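Local coordinates for C alpha-dehydrogenase (Sphingobium sp. SYK-6, PDB 4YAG), which binds NADH and, as a short-chain dehydrogenase/reductase named C alpha-dehydrogenase, probably oxidises an alcohol to a ketone in the bacterial breakdown of lignin beta-aryl ethers, at residues R68-M71 with A72-A75; D174-E178 with D179-V183. All coordinates share one frame; numbering follows the deposited sequence.

Contact 1 (R68-M71 with A72-A75); sequences RAQM and AEAA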
ATOM      1  N   ARG A  68       6.562   6.751 -15.687  1.00 13.20           N
ATOM      2  CA  ARG A  68       6.267   8.146 -15.349  1.00 11.30           C
ATOM      3  C   ARG A  68       6.485   9.111 -16.508  1.00 12.69           C
ATOM      4  O   ARG A  68       5.742  10.106 -16.643  1.00 13.38           O
ATOM      5  CB  ARG A  68       7.055   8.584 -14.114  1.00 14.29           C
ATOM      6  CG  ARG A  68       6.561   7.895 -12.852  1.00 11.98           C
ATOM      7  CD  ARG A  68       7.513   8.126 -11.698  1.00 13.00           C
ATOM      8  NE  ARG A  68       6.988   7.547 -10.478  1.00 12.73           N
ATOM      9  CZ  ARG A  68       7.702   7.380  -9.362  1.00 11.56           C
ATOM     10  NH1 ARG A  68       8.984   7.701  -9.332  1.00 13.90           N
ATOM     11  NH2 ARG A  68       7.126   6.860  -8.298  1.00 12.97           N
ATOM     12  N   ALA A  69       7.507   8.854 -17.326  1.00 14.06           N
ATOM     13  CA  ALA A  69       7.752   9.680 -18.493  1.00 14.64           C
ATOM     14  C   ALA A  69       6.556   9.596 -19.436  1.00 14.14           C
ATOM     15  O   ALA A  69       6.101  10.607 -19.978  1.00 14.26           O
ATOM     16  CB  ALA A  69       9.029   9.247 -19.200  1.00 17.28           C
ATOM     17  N   GLN A  70       6.029   8.393 -19.639  1.00 13.60           N
ATOM     18  CA  GLN A  70       4.875   8.226 -20.537  1.00 13.25           C
ATOM     19  C   GLN A  70       3.621   8.886 -19.983  1.00 12.40           C
ATOM     20  O   GLN A  70       2.790   9.410 -20.726  1.00 14.13           O
ATOM     21  CB  GLN A  70       4.576   6.741 -20.790  1.00 15.32           C
ATOM     22  CG  GLN A  70       5.623   6.055 -21.609  1.00 18.81           C
ATOM     23  CD  GLN A  70       5.124   4.773 -22.265  1.00 27.51           C
ATOM     24  OE1 GLN A  70       4.366   4.007 -21.683  1.00 16.97           O
ATOM     25  NE2 GLN A  70       5.548   4.546 -23.500  1.00 40.27           N
ATOM     26  N   MET A  71       3.480   8.886 -18.657  1.00 11.42           N
ATOM     27  CA  MET A  71       2.365   9.569 -18.037  1.00 12.14           C
ATOM     28  C   MET A  71       2.464  11.093 -18.144  1.00 11.05           C
ATOM     29  O   MET A  71       1.442  11.752 -18.361  1.00 12.88           O
ATOM     30  CB  MET A  71       2.198   9.127 -16.580  1.00 13.91           C
ATOM     31  CG  MET A  71       1.747   7.686 -16.459  1.00 13.75           C
ATOM     32  SD  MET A  71       0.050   7.419 -17.016  1.00 15.11           S
ATOM     33  CE  MET A  71      -0.835   8.006 -15.571  1.00 18.03           C
ATOM     34  N   ALA A  72       3.675  11.659 -18.050  1.00 11.36           N
ATOM     35  CA  ALA A  72       3.852  13.076 -18.263  1.00 11.88           C
ATOM     36  C   ALA A  72       3.528  13.450 -19.719  1.00 12.43           C
ATOM     37  O   ALA A  72       2.898  14.484 -19.994  1.00 13.07           O
ATOM     38  CB  ALA A  72       5.271  13.506 -17.929  1.00 16.28           C
ATOM     39  N   GLU A  73       3.977  12.599 -20.642  1.00 12.68           N
ATOM     40  CA  GLU A  73       3.643  12.758 -22.057  1.00 13.23           C
ATOM     41  C   GLU A  73       2.137  12.710 -22.229  1.00 12.89           C
ATOM     42  O   GLU A  73       1.563  13.505 -22.978  1.00 13.44           O
ATOM     43  CB  GLU A  73       4.276  11.647 -22.882  1.00 13.51           C
ATOM     44  CG  GLU A  73       5.780  11.736 -23.005  1.00 14.07           C
ATOM     45  CD  GLU A  73       6.410  10.496 -23.627  1.00 29.81           C
ATOM     46  OE1 GLU A  73       5.673   9.565 -24.011  1.00 23.03           O
ATOM     47  OE2 GLU A  73       7.650  10.451 -23.732  1.00 33.04           O
ATOM     48  N   ALA A  74       1.499  11.759 -21.563  1.00 12.27           N
ATOM     49  CA  ALA A  74       0.041  11.611 -21.705  1.00 12.43           C
ATOM     50  C   ALA A  74      -0.721  12.831 -21.200  1.00 14.50           C
ATOM     51  O   ALA A  74      -1.755  13.202 -21.758  1.00 13.08           O
ATOM     52  CB  ALA A  74      -0.426  10.365 -21.015  1.00 14.23           C
ATOM     53  N   ALA A  75      -0.227  13.471 -20.135  1.00 12.68           N
ATOM     54  CA  ALA A  75      -0.890  14.651 -19.622  1.00 11.76           C
ATOM     55  C   ALA A  75      -0.791  15.782 -20.655  1.00 12.60           C
ATOM     56  O   ALA A  75      -1.750  16.521 -20.879  1.00 13.00           O
ATOM     57  CB  ALA A  75      -0.284  15.071 -18.267  1.00 12.80           C
TER

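Contact 2 (D174-E178 with D179-V183); sequences DSMAE and DNIGV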
ATOM      1  N   ASP A 174      -9.003  16.001   1.033  1.00 11.54           N
ATOM      2  CA  ASP A 174      -9.024  17.389   1.469  1.00 12.83           C
ATOM      3  C   ASP A 174      -8.121  18.271   0.603  1.00 13.41           C
ATOM      4  O   ASP A 174      -8.445  19.427   0.340  1.00 13.97           O
ATOM      5  CB  ASP A 174      -8.675  17.538   2.957  1.00 15.19           C
ATOM      6  CG  ASP A 174      -7.234  17.197   3.265  1.00 22.74           C
ATOM      7  OD1 ASP A 174      -6.966  16.024   3.556  1.00 28.08           O
ATOM      8  OD2 ASP A 174      -6.367  18.104   3.243  1.00 21.17           O
ATOM      9  N   SER A 175      -6.994  17.725   0.154  1.00 13.19           N
ATOM     10  CA  SER A 175      -6.114  18.504  -0.724  1.00 12.51           C
ATOM     11  C   SER A 175      -6.802  18.798  -2.049  1.00 11.09           C
ATOM     12  O   SER A 175      -6.764  19.933  -2.555  1.00 13.14           O
ATOM     13  CB  SER A 175      -4.800  17.774  -0.997  1.00 13.13           C
ATOM     14  OG  SER A 175      -3.978  18.561  -1.853  1.00 14.71           O
ATOM     15  N   MET A 176      -7.422  17.779  -2.637  1.00 11.93           N
ATOM     16  CA  MET A 176      -8.066  17.972  -3.935  1.00 12.59           C
ATOM     17  C   MET A 176      -9.236  18.937  -3.822  1.00 12.02           C
ATOM     18  O   MET A 176      -9.493  19.741  -4.724  1.00 12.96           O
ATOM     19  CB  MET A 176      -8.524  16.630  -4.500  1.00 13.02           C
ATOM     20  CG  MET A 176      -7.366  15.681  -4.791  1.00 13.18           C
ATOM     21  SD  MET A 176      -6.206  16.383  -6.011  1.00 13.86           S
ATOM     22  CE  MET A 176      -4.764  15.367  -5.716  1.00 16.57           C
ATOM     23  N   ALA A 177      -9.944  18.863  -2.708  1.00 13.20           N
ATOM     24  CA  ALA A 177     -11.096  19.738  -2.486  1.00 11.97           C
ATOM     25  C   ALA A 177     -10.695  21.218  -2.474  1.00 12.86           C
ATOM     26  O   ALA A 177     -11.525  22.080  -2.774  1.00 14.24           O
ATOM     27  CB  ALA A 177     -11.779  19.392  -1.179  1.00 15.68           C
ATOM     28  N   GLU A 178      -9.452  21.529  -2.113  1.00 14.16           N
ATOM     29  CA  GLU A 178      -8.984  22.929  -2.156  1.00 15.75           C
ATOM     30  C   GLU A 178      -9.226  23.552  -3.530  1.00 16.45           C
ATOM     31  O   GLU A 178      -9.392  24.761  -3.663  1.00 17.22           O
ATOM     32  CB  GLU A 178      -7.482  23.009  -1.855  1.00 17.88           C
ATOM     33  CG  GLU A 178      -7.105  22.554  -0.480  1.00 21.10           C
ATOM     34  CD  GLU A 178      -5.599  22.453  -0.298  1.00 32.00           C
ATOM     35  OE1 GLU A 178      -4.852  22.976  -1.152  1.00 26.51           O
ATOM     36  OE2 GLU A 178      -5.169  21.853   0.704  1.00 25.57           O
ATOM     37  N   ASP A 179      -9.199  22.717  -4.558  1.00 15.11           N
ATOM     38  CA  ASP A 179      -9.353  23.180  -5.930  1.00 15.40           C
ATOM     39  C   ASP A 179     -10.601  22.586  -6.584  1.00 15.33           C
ATOM     40  O   ASP A 179     -10.678  22.466  -7.808  1.00 16.30           O
ATOM     41  CB  ASP A 179      -8.094  22.833  -6.730  1.00 18.86           C
ATOM     42  CG  ASP A 179      -6.888  23.625  -6.271  1.00 17.56           C
ATOM     43  OD1 ASP A 179      -6.845  24.843  -6.585  1.00 20.77           O
ATOM     44  OD2 ASP A 179      -6.006  23.044  -5.588  1.00 19.26           O
ATOM     45  N   ASN A 180     -11.590  22.257  -5.748  1.00 15.35           N
ATOM     46  CA  ASN A 180     -12.884  21.761  -6.193  1.00 15.97           C
ATOM     47  C   ASN A 180     -12.741  20.521  -7.071  1.00 13.29           C
ATOM     48  O   ASN A 180     -13.476  20.329  -8.042  1.00 14.40           O
ATOM     49  CB  ASN A 180     -13.643  22.867  -6.922  1.00 17.94           C
ATOM     50  CG  ASN A 180     -15.106  22.533  -7.127  1.00 32.17           C
ATOM     51  OD1 ASN A 180     -15.696  21.745  -6.376  1.00 34.98           O
ATOM     52  ND2 ASN A 180     -15.708  23.136  -8.149  1.00 41.20           N
ATOM     53  N   ILE A 181     -11.788  19.673  -6.700  1.00 11.95           N
ATOM     54  CA  ILE A 181     -11.636  18.365  -7.308  1.00 11.61           C
ATOM     55  C   ILE A 181     -12.125  17.334  -6.304  1.00 13.62           C
ATOM     56  O   ILE A 181     -11.559  17.181  -5.210  1.00 13.11           O
ATOM     57  CB  ILE A 181     -10.173  18.094  -7.679  1.00 12.27           C
ATOM     58  CG1 ILE A 181      -9.675  19.114  -8.716  1.00 14.23           C
ATOM     59  CG2 ILE A 181     -10.001  16.659  -8.208  1.00 12.18           C
ATOM     60  CD1 ILE A 181      -8.163  19.125  -8.871  1.00 14.35           C
ATOM     61  N   GLY A 182     -13.178  16.614  -6.660  1.00 11.68           N
ATOM     62  CA  GLY A 182     -13.664  15.525  -5.831  1.00 10.81           C
ATOM     63  C   GLY A 182     -12.954  14.221  -6.085  1.00 11.66           C
ATOM     64  O   GLY A 182     -12.295  14.064  -7.118  1.00 10.95           O
ATOM     65  N   VAL A 183     -13.052  13.291  -5.144  1.00 11.15           N
ATOM     66  CA  VAL A 183     -12.443  11.974  -5.312  1.00  9.93           C
ATOM     67  C   VAL A 183     -13.383  10.847  -4.920  1.00 10.23           C
ATOM     68  O   VAL A 183     -14.250  11.004  -4.066  1.00 10.79           O
ATOM     69  CB  VAL A 183     -11.110  11.821  -4.530  1.00 10.94           C
ATOM     70  CG1 VAL A 183     -10.148  12.957  -4.879  1.00 11.86           C
ATOM     71  CG2 VAL A 183     -11.335  11.786  -3.025  1.00 10.31           C
TER
HETATM   72  O   HOH W   1      -4.733  24.295  -3.622  1.00 27.12           O

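Contact 1 (R68-M71 with A72-A75)
Glu73 folds back toward the start of helix 68-82 and lays its CG against the carbonyl oxygen of Ala69, 3.2 Å from Ala69 O. The first torsion sets this up: CG stands beside the backbone N, chi1 -70°, and the chain runs on extended. The carboxylate then passes near the backbone of Gln70, with Glu73 OE1 3.8 Å from Gln70 CA. The same Ala69 oxygen accepts the amide of Glu73 itself, Glu73 N to Ala69 O at 3.0 Å, nearly straight at 165°. Three more i to i+4 bonds run through these two turns, among them Ala74 N to Gln70 O at 2.8 Å.

The two faces differ. Ala69 and Glu73 lie on the exposed side. Met71 and Ala74 are buried, and both pack on Leu63. Arg68 NE hydrogen-bonds Asn121 OD1, and its NH2 forms a salt bridge with Asp109 of the second subunit.

Gln70 OE1 accepts a bond from the backbone N of Asp64, an NADH-binding residue. Leu63 lies in the loop that follows strand 58-62. Met71, its chain bent at chi2 and chi3, lies on Ala125 and Phe126 of helix 105-133, and Ala75 also presses against Phe126.

Contact 2 (D174-E178 with D179-V183)
Met176 O takes two amides at the end of helix 156-177, where a Schellman motif turns the chain into strand 181-187. The motif is the pair Ile181 N to Met176 O and Asn180 N to Ala177 O, the latter with an N-H...O angle of 162°. Asp179 N is an additional donor to Met176 O. It and Ile181 N reach this oxygen from opposite faces of its carbonyl plane, each at 3.0 Å. Asn180 is the C-prime residue, and its positive phi of 56° lets the chain reverse.

On the buried side, the side chains close up. The CB atoms of Met176 and Ile181 are 3.9 Å apart. Met176 CG stands beside the backbone N, chi1 -64°, and meets Val183 CG1 at 3.9 Å, the two side chains crossing at about a right angle. Ile139 of the neighbouring strand and Thr127 of helix 105-133 cover Met176 further out.

Acidic groups sit on the outer side of the turn. Asp179 OD2 forms a salt bridge with Arg131, which also bonds Ser175 OG. Glu178 OE1 pairs with Lys101 of the second subunit. Glu178 OE1 and Asp179 OD2 are 4.6 Å apart, and these basic partners probably offset their like charges. A water also links the two carboxylates. An alanine in place of Asp179 would probably leave Arg131 without this carboxylate mate and the water without one of its acceptors. The water donates to both, at 2.8 Å from Glu178 OE1 and 2.7 Å from Asp179 OD2.

Overall arrangement
Contact 1 and contact 2 lie in one Rossmann-type short-chain dehydrogenase domain. Their centres are 22 Å apart, and their nearest atoms are about 13 Å apart, so they do not touch. Helix 105-133 links them: residues 68-75 pack on it through Phe126, and residues 174-183 through Thr127 and Arg131. Contact 1 is nearer the cofactor. The side chain of Met71 is about 7 Å from the bound NADH, and that of Gln70 about 4 Å from the side chain of Asp64. Contact 2 is away from the annotated sites. It closes a helix-to-strand step of a beta-alpha-beta unit. Both contacts also reach the second subunit.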